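Local structure of chaperone SycD (Chlamydia pneumoniae, 4NRH) at residues 12-17 with 87-92; 58-63 with 94-99; 81-86 with 101-106; 111-116 with 135-140. The protein probably serves as a cytosolic type III secretion chaperone that, in complex with the gatekeeper CopN, helps direct the secretion of translocator proteins. One frame throughout, in Å; residues are numbered along the deposited sequence.

Overall arrangement
The four contacts follow one another along a stack of helices. Contact 1 joins the N-terminal helix 9-19 to the end of helix 76-89, and contact 4, about 26 Å away between centres, joins helix 110-123 to helix 129-140 on the opposite side of the chain's centre. Contacts 2 and 3 bridge them and share helix 94-106; their centres lie about 10 Å apart, with contact 1 about 11 Å from contact 2 and contact 3 about 13 Å from contact 4. Neighbouring contacts touch, for example where V87 meets W97 or R84 approaches Q112. CopN reaches only contact 1 among the four, at F88; contacts 2 to 4 are internal packing of the tetratricopeptide-type array.

Contact 1: residues 12-17 with 87-92; sequences YLLEKI and VFFNPF
With CG anti to its own carbonyl carbon (chi1 -75°), F89 sends its ring from the last turn of helix 76-89 toward helix 9-19, where L14 and I17 adopt the same kind of first torsion and bring their terminal methyls to its far end. CD1 of L14 continues the chain (chi2 -179°), and the other branch, CD2, meets the ring at its edge, 3.8 Å from F89 CZ. I17 approaches from the opposite direction to F89, and its CD1 lies obliquely 4.0 Å from F89 CZ. Leucine and isoleucine suit these places because, three residues apart, they put branched apolar ends on one side of the helix. Over one face of the F89 ring, F88 CD2 sits 3.6 Å above the plane, offset toward the rim, and L60 of helix 57-72 adds a further contact. F88 itself packs on S278 of the CopN chain. Immediately after F89 the helix ends: N90 OD1 accepts from F92 N at 3.1 Å, an Asx turn, while N90 ND2 bonds to Q50. The arrangement is consistent with an N-terminal helix added to a tetratricopeptide-type array, laid across helix 57-72 and the last turn of helix 76-89.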
loop_
_atom_site.group_PDB
_atom_site.type_symbol
_atom_site.label_atom_id
_atom_site.label_comp_id
_atom_site.label_asym_id
_atom_site.label_seq_id
_atom_site.Cartn_x
_atom_site.Cartn_y
_atom_site.Cartn_z
ATOM N N TYR D 12 7.864 -6.360 13.765
ATOM C CA TYR D 12 7.925 -7.772 13.408
ATOM C C TYR D 12 6.639 -8.230 12.728
ATOM O O TYR D 12 6.677 -8.925 11.714
ATOM C CB TYR D 12 8.196 -8.631 14.646
ATOM C CG TYR D 12 7.904 -10.103 14.442
ATOM C CD1 TYR D 12 8.833 -10.938 13.834
ATOM C CD2 TYR D 12 6.704 -10.659 14.870
ATOM C CE1 TYR D 12 8.570 -12.283 13.647
ATOM C CE2 TYR D 12 6.432 -12.002 14.688
ATOM C CZ TYR D 12 7.369 -12.808 14.077
ATOM O OH TYR D 12 7.103 -14.147 13.894
ATOM N N LEU D 13 5.506 -7.831 13.295
ATOM C CA LEU D 13 4.201 -8.211 12.764
ATOM C C LEU D 13 3.949 -7.599 11.390
ATOM O O LEU D 13 3.511 -8.289 10.470
ATOM C CB LEU D 13 3.090 -7.799 13.732
ATOM C CG LEU D 13 3.013 -8.593 15.038
ATOM C CD1 LEU D 13 1.977 -7.990 15.975
ATOM C CD2 LEU D 13 2.707 -10.058 14.759
ATOM N N LEU D 14 4.226 -6.306 11.259
ATOM C CA LEU D 14 4.013 -5.600 9.999
ATOM C C LEU D 14 4.851 -6.180 8.863
ATOM O O LEU D 14 4.365 -6.338 7.744
ATOM C CB LEU D 14 4.314 -4.110 10.166
ATOM C CG LEU D 14 3.384 -3.358 11.121
ATOM C CD1 LEU D 14 3.751 -1.886 11.181
ATOM C CD2 LEU D 14 1.932 -3.533 10.704
ATOM N N GLU D 15 6.110 -6.496 9.152
ATOM C CA GLU D 15 6.990 -7.098 8.155
ATOM C C GLU D 15 6.528 -8.510 7.813
ATOM O O GLU D 15 6.568 -8.924 6.655
ATOM C CB GLU D 15 8.437 -7.121 8.651
ATOM C CG GLU D 15 9.069 -5.747 8.800
ATOM C CD GLU D 15 10.556 -5.821 9.086
ATOM O OE1 GLU D 15 11.026 -6.896 9.516
ATOM O OE2 GLU D 15 11.255 -4.806 8.883
ATOM N N LYS D 16 6.099 -9.243 8.837
ATOM C CA LYS D 16 5.551 -10.584 8.664
ATOM C C LYS D 16 4.344 -10.569 7.727
ATOM O O LYS D 16 4.246 -11.386 6.810
ATOM C CB LYS D 16 5.170 -11.176 10.023
ATOM C CG LYS D 16 4.690 -12.617 9.985
ATOM C CD LYS D 16 4.657 -13.207 11.388
ATOM C CE LYS D 16 4.030 -14.591 11.408
ATOM N NZ LYS D 16 2.633 -14.582 10.894
ATOM N N ILE D 17 3.430 -9.633 7.967
ATOM C CA ILE D 17 2.236 -9.485 7.142
ATOM C C ILE D 17 2.574 -9.028 5.723
ATOM O O ILE D 17 2.078 -9.589 4.746
ATOM C CB ILE D 17 1.244 -8.482 7.767
ATOM C CG1 ILE D 17 0.720 -9.010 9.104
ATOM C CG2 ILE D 17 0.090 -8.207 6.818
ATOM C CD1 ILE D 17 -0.032 -7.975 9.914
ATOM N N VAL D 87 -5.547 -0.198 17.186
ATOM C CA VAL D 87 -6.939 0.107 16.894
ATOM C C VAL D 87 -7.289 -0.332 15.473
ATOM O O VAL D 87 -8.396 -0.803 15.209
ATOM C CB VAL D 87 -7.220 1.620 17.079
ATOM C CG1 VAL D 87 -8.393 2.070 16.230
ATOM C CG2 VAL D 87 -7.454 1.940 18.549
ATOM N N PHE D 88 -6.321 -0.211 14.570
ATOM C CA PHE D 88 -6.485 -0.672 13.195
ATOM C C PHE D 88 -6.708 -2.180 13.140
ATOM O O PHE D 88 -7.543 -2.667 12.379
ATOM C CB PHE D 88 -5.264 -0.281 12.353
ATOM C CG PHE D 88 -5.200 -0.964 11.014
ATOM C CD1 PHE D 88 -5.884 -0.448 9.926
ATOM C CD2 PHE D 88 -4.437 -2.109 10.837
ATOM C CE1 PHE D 88 -5.825 -1.070 8.692
ATOM C CE2 PHE D 88 -4.373 -2.735 9.606
ATOM C CZ PHE D 88 -5.067 -2.214 8.532
ATOM N N PHE D 89 -5.954 -2.915 13.952
ATOM C CA PHE D 89 -6.045 -4.370 13.982
ATOM C C PHE D 89 -7.297 -4.861 14.705
ATOM O O PHE D 89 -7.966 -5.785 14.243
ATOM C CB PHE D 89 -4.794 -4.962 14.631
ATOM C CG PHE D 89 -3.582 -4.920 13.748
ATOM C CD1 PHE D 89 -3.660 -5.331 12.427
ATOM C CD2 PHE D 89 -2.367 -4.464 14.231
ATOM C CE1 PHE D 89 -2.549 -5.293 11.606
ATOM C CE2 PHE D 89 -1.252 -4.421 13.415
ATOM C CZ PHE D 89 -1.344 -4.836 12.101
ATOM N N ASN D 90 -7.611 -4.245 15.841
ATOM C CA ASN D 90 -8.801 -4.611 16.599
ATOM C C ASN D 90 -9.384 -3.394 17.310
ATOM O O ASN D 90 -8.991 -3.079 18.433
ATOM C CB ASN D 90 -8.475 -5.715 17.611
ATOM C CG ASN D 90 -9.719 -6.348 18.220
ATOM O OD1 ASN D 90 -10.804 -5.765 18.210
ATOM N ND2 ASN D 90 -9.561 -7.552 18.761
ATOM N N PRO D 91 -10.332 -2.707 16.653
ATOM C CA PRO D 91 -10.938 -1.476 17.171
ATOM C C PRO D 91 -11.998 -1.717 18.243
ATOM O O PRO D 91 -12.635 -0.763 18.688
ATOM C CB PRO D 91 -11.574 -0.857 15.926
ATOM C CG PRO D 91 -11.928 -2.029 15.082
ATOM C CD PRO D 91 -10.853 -3.059 15.320
ATOM N N PHE D 92 -12.183 -2.969 18.652
ATOM C CA PHE D 92 -13.193 -3.292 19.657
ATOM C C PHE D 92 -12.584 -3.501 21.039
ATOM O O PHE D 92 -13.287 -3.844 21.988
ATOM C CB PHE D 92 -13.987 -4.531 19.234
ATOM C CG PHE D 92 -14.711 -4.364 17.928
ATOM C CD1 PHE D 92 -15.906 -3.669 17.871
ATOM C CD2 PHE D 92 -14.195 -4.900 16.760
ATOM C CE1 PHE D 92 -16.575 -3.509 16.673
ATOM C CE2 PHE D 92 -14.860 -4.744 15.558
ATOM C CZ PHE D 92 -16.052 -4.047 15.516
#

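Contact 2: residues 58-63 with 94-99; sequences EDLEKV and SKFWFS
L60 and F96 form the enclosed half of this contact, E61 and K95 its more open half. In the buried part, L60 CD1 points at the edge of the F96 ring, near its plane, 4.3 Å from F96 CE2; both residues are apolar, which suits the buried side. Toward the solvent, the link is ionic and depends on long, flexible side chains. K95 starts from the position between its backbone N and carbonyl carbon (chi1 73°), then runs fully extended, crossing E61 at about a right angle. E61 bends back at chi2 (55°) to present its carboxylate. K95 NZ donates to the syn lone pair of E61 OE1 at 2.9 Å, whereas E61 OE2 stands 3.6 Å from K95 NZ, so one oxygen carries most of this salt bridge. The contact spans helices 57-72 and 94-106, next-but-one in the chain: V63 rests on V82 and L86 of the intervening helix 76-89, while W97, on another side of helix 94-106, packs against helix 110-123.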
loop_
_atom_site.group_PDB
_atom_site.type_symbol
_atom_site.label_atom_id
_atom_site.label_comp_id
_atom_site.label_asym_id
_atom_site.label_seq_id
_atom_site.Cartn_x
_atom_site.Cartn_y
_atom_site.Cartn_z
ATOM N N GLU D 58 -2.225 -12.462 22.099
ATOM C CA GLU D 58 -0.968 -12.346 22.824
ATOM C C GLU D 58 -0.012 -11.408 22.093
ATOM O O GLU D 58 0.719 -10.640 22.721
ATOM C CB GLU D 58 -0.321 -13.721 23.010
ATOM C CG GLU D 58 -1.185 -14.724 23.763
ATOM C CD GLU D 58 -2.056 -15.559 22.842
ATOM O OE1 GLU D 58 -2.758 -14.975 21.988
ATOM O OE2 GLU D 58 -2.041 -16.801 22.973
ATOM N N ASP D 59 -0.018 -11.482 20.765
ATOM C CA ASP D 59 0.806 -10.605 19.940
ATOM C C ASP D 59 0.412 -9.141 20.109
ATOM O O ASP D 59 1.273 -8.269 20.214
ATOM C CB ASP D 59 0.714 -11.006 18.466
ATOM C CG ASP D 59 1.497 -12.266 18.155
ATOM O OD1 ASP D 59 2.470 -12.557 18.883
ATOM O OD2 ASP D 59 1.141 -12.965 17.183
ATOM N N LEU D 60 -0.891 -8.877 20.126
ATOM C CA LEU D 60 -1.389 -7.515 20.290
ATOM C C LEU D 60 -1.069 -6.978 21.680
ATOM O O LEU D 60 -0.808 -5.787 21.849
ATOM C CB LEU D 60 -2.896 -7.451 20.038
ATOM C CG LEU D 60 -3.363 -7.637 18.593
ATOM C CD1 LEU D 60 -4.825 -7.249 18.456
ATOM C CD2 LEU D 60 -2.502 -6.825 17.639
ATOM N N GLU D 61 -1.099 -7.862 22.673
ATOM C CA GLU D 61 -0.778 -7.478 24.041
ATOM C C GLU D 61 0.673 -7.024 24.156
ATOM O O GLU D 61 0.971 -6.051 24.850
ATOM C CB GLU D 61 -1.051 -8.630 25.009
ATOM C CG GLU D 61 -0.903 -8.246 26.473
ATOM C CD GLU D 61 -1.762 -7.054 26.859
ATOM O OE1 GLU D 61 -2.927 -6.985 26.415
ATOM O OE2 GLU D 61 -1.269 -6.184 27.605
ATOM N N LYS D 62 1.572 -7.740 23.485
ATOM C CA LYS D 62 2.980 -7.360 23.452
ATOM C C LYS D 62 3.137 -5.958 22.878
ATOM O O LYS D 62 3.893 -5.140 23.400
ATOM C CB LYS D 62 3.802 -8.348 22.620
ATOM C CG LYS D 62 3.943 -9.737 23.217
ATOM C CD LYS D 62 4.740 -10.635 22.280
ATOM C CE LYS D 62 4.911 -12.036 22.842
ATOM N NZ LYS D 62 5.601 -12.934 21.873
ATOM N N VAL D 63 2.407 -5.694 21.800
ATOM C CA VAL D 63 2.428 -4.391 21.148
ATOM C C VAL D 63 1.835 -3.320 22.062
ATOM O O VAL D 63 2.321 -2.189 22.107
ATOM C CB VAL D 63 1.656 -4.424 19.811
ATOM C CG1 VAL D 63 1.626 -3.048 19.175
ATOM C CG2 VAL D 63 2.293 -5.428 18.859
ATOM N N SER D 94 -11.353 -1.733 24.098
ATOM C CA SER D 94 -11.579 -0.399 24.649
ATOM C C SER D 94 -10.320 0.264 25.205
ATOM O O SER D 94 -10.175 1.484 25.130
ATOM C CB SER D 94 -12.645 -0.462 25.744
ATOM O OG SER D 94 -12.227 -1.294 26.811
ATOM N N LYS D 95 -9.413 -0.535 25.762
ATOM C CA LYS D 95 -8.194 0.015 26.346
ATOM C C LYS D 95 -7.238 0.537 25.274
ATOM O O LYS D 95 -6.373 1.364 25.560
ATOM C CB LYS D 95 -7.495 -1.024 27.227
ATOM C CG LYS D 95 -6.799 -2.146 26.482
ATOM C CD LYS D 95 -6.129 -3.092 27.467
ATOM C CE LYS D 95 -5.341 -4.179 26.757
ATOM N NZ LYS D 95 -4.688 -5.105 27.723
ATOM N N PHE D 96 -7.391 0.055 24.043
ATOM C CA PHE D 96 -6.594 0.567 22.930
ATOM C C PHE D 96 -6.984 2.012 22.639
ATOM O O PHE D 96 -6.129 2.889 22.525
ATOM C CB PHE D 96 -6.775 -0.284 21.669
ATOM C CG PHE D 96 -6.181 -1.664 21.764
ATOM C CD1 PHE D 96 -5.429 -2.046 22.865
ATOM C CD2 PHE D 96 -6.366 -2.578 20.738
ATOM C CE1 PHE D 96 -4.886 -3.316 22.946
ATOM C CE2 PHE D 96 -5.824 -3.849 20.813
ATOM C CZ PHE D 96 -5.083 -4.217 21.918
ATOM N N TRP D 97 -8.287 2.247 22.524
ATOM C CA TRP D 97 -8.822 3.587 22.309
ATOM C C TRP D 97 -8.541 4.516 23.487
ATOM O O TRP D 97 -8.268 5.702 23.301
ATOM C CB TRP D 97 -10.329 3.521 22.060
ATOM C CG TRP D 97 -10.711 3.068 20.687
ATOM C CD1 TRP D 97 -11.122 1.820 20.318
ATOM C CD2 TRP D 97 -10.750 3.870 19.502
ATOM N NE1 TRP D 97 -11.403 1.793 18.974
ATOM C CE2 TRP D 97 -11.181 3.040 18.449
ATOM C CE3 TRP D 97 -10.456 5.209 19.227
ATOM C CZ2 TRP D 97 -11.330 3.505 17.145
ATOM C CZ3 TRP D 97 -10.601 5.668 17.932
ATOM C CH2 TRP D 97 -11.032 4.818 16.906
ATOM N N PHE D 98 -8.616 3.973 24.698
ATOM C CA PHE D 98 -8.445 4.771 25.906
ATOM C C PHE D 98 -7.008 5.268 26.016
ATOM O O PHE D 98 -6.764 6.438 26.309
ATOM C CB PHE D 98 -8.822 3.960 27.148
ATOM C CG PHE D 98 -9.299 4.798 28.303
ATOM C CD1 PHE D 98 -9.342 6.180 28.209
ATOM C CD2 PHE D 98 -9.704 4.201 29.485
ATOM C CE1 PHE D 98 -9.781 6.950 29.270
ATOM C CE2 PHE D 98 -10.144 4.966 30.551
ATOM C CZ PHE D 98 -10.182 6.341 30.443
ATOM N N SER D 99 -6.061 4.367 25.778
ATOM C CA SER D 99 -4.648 4.718 25.808
ATOM C C SER D 99 -4.290 5.651 24.656
ATOM O O SER D 99 -3.412 6.504 24.787
ATOM C CB SER D 99 -3.784 3.457 25.762
ATOM O OG SER D 99 -3.964 2.675 26.931
#

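Contact 3: residues 81-86 with 101-106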
loop_
_atom_site.group_PDB
_atom_site.type_symbol
_atom_site.label_atom_id
_atom_site.label_comp_id
_atom_site.label_asym_id
_atom_site.label_seq_id
_atom_site.Cartn_x
_atom_site.Cartn_y
_atom_site.Cartn_z
ATOM N N THR D 81 1.451 6.471 17.606
ATOM C CA THR D 81 1.716 5.619 16.452
ATOM C C THR D 81 1.309 4.169 16.718
ATOM O O THR D 81 0.627 3.544 15.906
ATOM C CB THR D 81 3.206 5.655 16.056
ATOM O OG1 THR D 81 3.559 6.975 15.620
ATOM C CG2 THR D 81 3.487 4.663 14.938
ATOM N N VAL D 82 1.728 3.650 17.867
ATOM C CA VAL D 82 1.475 2.260 18.232
ATOM C C VAL D 82 -0.007 1.960 18.454
ATOM O O VAL D 82 -0.532 0.975 17.932
ATOM C CB VAL D 82 2.255 1.878 19.509
ATOM C CG1 VAL D 82 1.841 0.498 19.998
ATOM C CG2 VAL D 82 3.754 1.934 19.250
ATOM N N PHE D 83 -0.679 2.813 19.222
ATOM C CA PHE D 83 -2.082 2.588 19.562
ATOM C C PHE D 83 -3.001 2.663 18.343
ATOM O O PHE D 83 -3.997 1.947 18.274
ATOM C CB PHE D 83 -2.541 3.579 20.636
ATOM C CG PHE D 83 -1.864 3.384 21.963
ATOM C CD1 PHE D 83 -1.703 2.112 22.488
ATOM C CD2 PHE D 83 -1.400 4.467 22.690
ATOM C CE1 PHE D 83 -1.080 1.922 23.707
ATOM C CE2 PHE D 83 -0.775 4.284 23.911
ATOM C CZ PHE D 83 -0.615 3.010 24.419
ATOM N N ARG D 84 -2.672 3.531 17.392
ATOM C CA ARG D 84 -3.431 3.603 16.145
ATOM C C ARG D 84 -3.358 2.287 15.374
ATOM O O ARG D 84 -4.355 1.838 14.810
ATOM C CB ARG D 84 -2.941 4.756 15.267
ATOM C CG ARG D 84 -3.297 6.137 15.796
ATOM C CD ARG D 84 -3.334 7.159 14.671
ATOM N NE ARG D 84 -3.825 8.457 15.125
ATOM C CZ ARG D 84 -3.096 9.567 15.146
ATOM N NH1 ARG D 84 -1.838 9.546 14.729
ATOM N NH2 ARG D 84 -3.628 10.703 15.579
ATOM N N TRP D 85 -2.175 1.678 15.346
ATOM C CA TRP D 85 -2.001 0.372 14.716
ATOM C C TRP D 85 -2.840 -0.694 15.415
ATOM O O TRP D 85 -3.470 -1.528 14.766
ATOM C CB TRP D 85 -0.525 -0.041 14.716
ATOM C CG TRP D 85 0.254 0.500 13.554
ATOM C CD1 TRP D 85 1.239 1.444 13.595
ATOM C CD2 TRP D 85 0.114 0.124 12.179
ATOM N NE1 TRP D 85 1.721 1.680 12.329
ATOM C CE2 TRP D 85 1.046 0.882 11.441
ATOM C CE3 TRP D 85 -0.709 -0.778 11.499
ATOM C CZ2 TRP D 85 1.177 0.766 10.060
ATOM C CZ3 TRP D 85 -0.577 -0.894 10.126
ATOM C CH2 TRP D 85 0.359 -0.126 9.422
ATOM N N LEU D 86 -2.832 -0.663 16.745
ATOM C CA LEU D 86 -3.612 -1.600 17.546
ATOM C C LEU D 86 -5.102 -1.447 17.268
ATOM O O LEU D 86 -5.827 -2.433 17.135
ATOM C CB LEU D 86 -3.333 -1.393 19.033
ATOM C CG LEU D 86 -2.010 -1.952 19.552
ATOM C CD1 LEU D 86 -1.790 -1.516 20.986
ATOM C CD2 LEU D 86 -1.993 -3.468 19.439
ATOM N N GLY D 101 -6.444 7.821 23.420
ATOM C CA GLY D 101 -7.025 9.073 23.864
ATOM C C GLY D 101 -6.146 9.803 24.859
ATOM O O GLY D 101 -5.964 11.016 24.765
ATOM N N ALA D 102 -5.607 9.058 25.819
ATOM C CA ALA D 102 -4.726 9.620 26.837
ATOM C C ALA D 102 -3.455 10.197 26.223
ATOM O O ALA D 102 -2.983 11.257 26.635
ATOM C CB ALA D 102 -4.381 8.565 27.877
ATOM N N SER D 103 -2.907 9.495 25.237
ATOM C CA SER D 103 -1.694 9.937 24.559
ATOM C C SER D 103 -1.935 11.218 23.768
ATOM O O SER D 103 -1.118 12.139 23.796
ATOM C CB SER D 103 -1.171 8.837 23.634
ATOM O OG SER D 103 -0.724 7.716 24.379
ATOM N N LEU D 104 -3.061 11.269 23.063
ATOM C CA LEU D 104 -3.463 12.471 22.341
ATOM C C LEU D 104 -3.740 13.615 23.311
ATOM O O LEU D 104 -3.430 14.773 23.028
ATOM C CB LEU D 104 -4.698 12.196 21.478
ATOM C CG LEU D 104 -4.517 11.225 20.310
ATOM C CD1 LEU D 104 -5.866 10.741 19.799
ATOM C CD2 LEU D 104 -3.715 11.872 19.189
ATOM N N HIS D 105 -4.336 13.278 24.452
ATOM C CA HIS D 105 -4.616 14.246 25.509
ATOM C C HIS D 105 -3.322 14.902 25.988
ATOM O O HIS D 105 -3.228 16.128 26.064
ATOM C CB HIS D 105 -5.342 13.559 26.673
ATOM C CG HIS D 105 -5.842 14.499 27.729
ATOM N ND1 HIS D 105 -6.854 14.158 28.600
ATOM C CD2 HIS D 105 -5.477 15.762 28.055
ATOM C CE1 HIS D 105 -7.090 15.169 29.417
ATOM N NE2 HIS D 105 -6.267 16.155 29.107
ATOM N N MET D 106 -2.327 14.079 26.307
ATOM C CA MET D 106 -1.034 14.575 26.765
ATOM C C MET D 106 -0.309 15.348 25.665
ATOM O O MET D 106 0.546 16.187 25.946
ATOM C CB MET D 106 -0.160 13.418 27.253
ATOM C CG MET D 106 -0.715 12.679 28.462
ATOM S SD MET D 106 -0.975 13.754 29.884
ATOM C CE MET D 106 0.676 14.407 30.130
#
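F83 turns the edge of its ring to S103: the serine OG lies in the ring plane, 3.5 Å from F83 CE2 and 3.7 Å from F83 CD2. An aromatic edge carries slightly positive C-H groups, so a hydroxyl oxygen is a tolerable neighbour there, although its main partners are other atoms. S103 OG is hydrogen-bonded to S79 OG and to S99 O one turn back, which satisfies this buried polar group and fixes its rotation. S103 is short enough to fit against the ring edge, with the CA atoms of F83 and S103 8.9 Å apart. Segment 101-106 lies in the tetratricopeptide repeat range 94-127, and the residues here fit the consensus of that motif: W97 and G101 occupy the usual tryptophan and small-residue positions. Having no side chain, G101 allows helix 110-123 to approach, with A116 CB packed on G101 CA and A113 CB on G101 O. On the other flank of the contact, R84 and L104 cross at about a right angle. The arginine chain is extended from CG to NE, carrying its guanidinium over to L104, whose CD2 lies obliquely 3.8 Å from R84 NH2. This meeting is packing of a methyl against a flat cationic group, and the R84 side chain also touches E32 and L35 of helix 31-35 and L100.

Contact 4: residues 111-116 with 135-140; sequences SQALHA and YICYTL
A113 is the first residue of segment 111-116 to meet the other helix, its CB 4.4 Å from C137 SG. It offers a single methyl between the helices, which also touches L104. L114 follows and carries most of the contact. A chi1 of -79° sets CG beside the backbone N, and the isobutyl group leans over Y138: L114 CD2 stands 3.5 Å from the centroid of the Y138 ring and only 11° off the ring normal, a CH-pi interaction over the centre of one face. L114 CD1 lies on the same side, just outside the rim, 3.5 Å from Y138 CE1. The same CD2 of L114 also touches C137 CB at 3.6 Å. A compact cysteine suits this spot, where the CA atoms of L114 and C137 come within 6.7 Å. Segments 111-116 and 135-140 run antiparallel, their axes 9.7 Å apart and at 157°, as successive helices do in tetratricopeptide repeats; segment 111-116 falls in the repeat range 94-127. The next residue, H115, points away from helix 129-140 and packs its ring against W97, the two planes steeply inclined to each other.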
loop_
_atom_site.group_PDB
_atom_site.type_symbol
_atom_site.label_atom_id
_atom_site.label_comp_id
_atom_site.label_asym_id
_atom_site.label_seq_id
_atom_site.Cartn_x
_atom_site.Cartn_y
_atom_site.Cartn_z
ATOM N N SER D 111 -9.101 17.481 20.044
ATOM C CA SER D 111 -10.148 17.113 19.093
ATOM C C SER D 111 -10.151 15.614 18.802
ATOM O O SER D 111 -11.206 14.977 18.782
ATOM C CB SER D 111 -9.979 17.898 17.789
ATOM O OG SER D 111 -11.011 17.585 16.870
ATOM N N GLN D 112 -8.967 15.059 18.572
ATOM C CA GLN D 112 -8.829 13.634 18.297
ATOM C C GLN D 112 -8.860 12.813 19.583
ATOM O O GLN D 112 -9.290 11.660 19.581
ATOM C CB GLN D 112 -7.542 13.367 17.519
ATOM C CG GLN D 112 -7.582 13.914 16.104
ATOM C CD GLN D 112 -6.383 13.503 15.280
ATOM O OE1 GLN D 112 -5.386 13.014 15.810
ATOM N NE2 GLN D 112 -6.471 13.708 13.971
ATOM N N ALA D 113 -8.396 13.413 20.674
ATOM C CA ALA D 113 -8.463 12.782 21.988
ATOM C C ALA D 113 -9.916 12.558 22.390
ATOM O O ALA D 113 -10.265 11.518 22.949
ATOM C CB ALA D 113 -7.746 13.627 23.027
ATOM N N LEU D 114 -10.753 13.552 22.106
ATOM C CA LEU D 114 -12.183 13.474 22.383
ATOM C C LEU D 114 -12.842 12.306 21.656
ATOM O O LEU D 114 -13.647 11.578 22.236
ATOM C CB LEU D 114 -12.869 14.784 21.988
ATOM C CG LEU D 114 -12.723 15.943 22.971
ATOM C CD1 LEU D 114 -13.056 17.262 22.296
ATOM C CD2 LEU D 114 -13.617 15.713 24.177
ATOM N N HIS D 115 -12.499 12.139 20.382
ATOM C CA HIS D 115 -13.042 11.053 19.574
ATOM C C HIS D 115 -12.689 9.684 20.149
ATOM O O HIS D 115 -13.537 8.795 20.215
ATOM C CB HIS D 115 -12.541 11.155 18.131
ATOM C CG HIS D 115 -12.936 9.996 17.274
ATOM N ND1 HIS D 115 -12.024 9.074 16.800
ATOM C CD2 HIS D 115 -14.144 9.599 16.809
ATOM C CE1 HIS D 115 -12.654 8.167 16.078
ATOM N NE2 HIS D 115 -13.944 8.462 16.067
ATOM N N ALA D 116 -11.436 9.524 20.563
ATOM C CA ALA D 116 -10.967 8.259 21.121
ATOM C C ALA D 116 -11.666 7.948 22.441
ATOM O O ALA D 116 -12.042 6.804 22.700
ATOM C CB ALA D 116 -9.457 8.291 21.310
ATOM N N TYR D 135 -14.890 15.418 29.545
ATOM C CA TYR D 135 -15.238 16.653 30.240
ATOM C C TYR D 135 -14.029 17.576 30.358
ATOM O O TYR D 135 -14.124 18.773 30.088
ATOM C CB TYR D 135 -15.815 16.343 31.627
ATOM C CG TYR D 135 -15.536 17.400 32.676
ATOM C CD1 TYR D 135 -16.325 18.539 32.771
ATOM C CD2 TYR D 135 -14.495 17.246 33.585
ATOM C CE1 TYR D 135 -16.075 19.502 33.731
ATOM C CE2 TYR D 135 -14.237 18.205 34.546
ATOM C CZ TYR D 135 -15.031 19.330 34.616
ATOM O OH TYR D 135 -14.780 20.285 35.574
ATOM N N ILE D 136 -12.899 17.014 30.777
ATOM C CA ILE D 136 -11.653 17.767 30.879
ATOM C C ILE D 136 -11.267 18.392 29.540
ATOM O O ILE D 136 -10.947 19.577 29.468
ATOM C CB ILE D 136 -10.495 16.875 31.374
ATOM C CG1 ILE D 136 -10.738 16.432 32.818
ATOM C CG2 ILE D 136 -9.168 17.607 31.264
ATOM C CD1 ILE D 136 -9.617 15.589 33.388
ATOM N N CYS D 137 -11.321 17.593 28.478
ATOM C CA CYS D 137 -10.945 18.058 27.147
ATOM C C CYS D 137 -11.898 19.129 26.621
ATOM O O CYS D 137 -11.460 20.120 26.035
ATOM C CB CYS D 137 -10.887 16.882 26.172
ATOM S SG CYS D 137 -9.453 15.803 26.389
ATOM N N TYR D 138 -13.198 18.923 26.822
ATOM C CA TYR D 138 -14.202 19.906 26.423
ATOM C C TYR D 138 -14.000 21.220 27.174
ATOM O O TYR D 138 -14.283 22.298 26.653
ATOM C CB TYR D 138 -15.613 19.373 26.676
ATOM C CG TYR D 138 -16.112 18.383 25.647
ATOM C CD1 TYR D 138 -15.935 18.610 24.289
ATOM C CD2 TYR D 138 -16.771 17.225 26.037
ATOM C CE1 TYR D 138 -16.398 17.708 23.347
ATOM C CE2 TYR D 138 -17.234 16.317 25.105
ATOM C CZ TYR D 138 -17.045 16.562 23.762
ATOM O OH TYR D 138 -17.507 15.659 22.832
ATOM N N THR D 139 -13.512 21.112 28.406
ATOM C CA THR D 139 -13.170 22.272 29.220
ATOM C C THR D 139 -11.971 22.997 28.613
ATOM O O THR D 139 -11.910 24.228 28.603
ATOM C CB THR D 139 -12.860 21.868 30.678
ATOM O OG1 THR D 139 -14.039 21.330 31.289
ATOM C CG2 THR D 139 -12.378 23.066 31.485
ATOM N N LEU D 140 -11.028 22.219 28.091
ATOM C CA LEU D 140 -9.799 22.755 27.513
ATOM C C LEU D 140 -10.030 23.530 26.216
ATOM O O LEU D 140 -9.142 24.246 25.757
ATOM C CB LEU D 140 -8.786 21.632 27.263
ATOM C CG LEU D 140 -7.627 21.506 28.259
ATOM C CD1 LEU D 140 -7.222 22.869 28.806
ATOM C CD2 LEU D 140 -7.953 20.544 29.389
#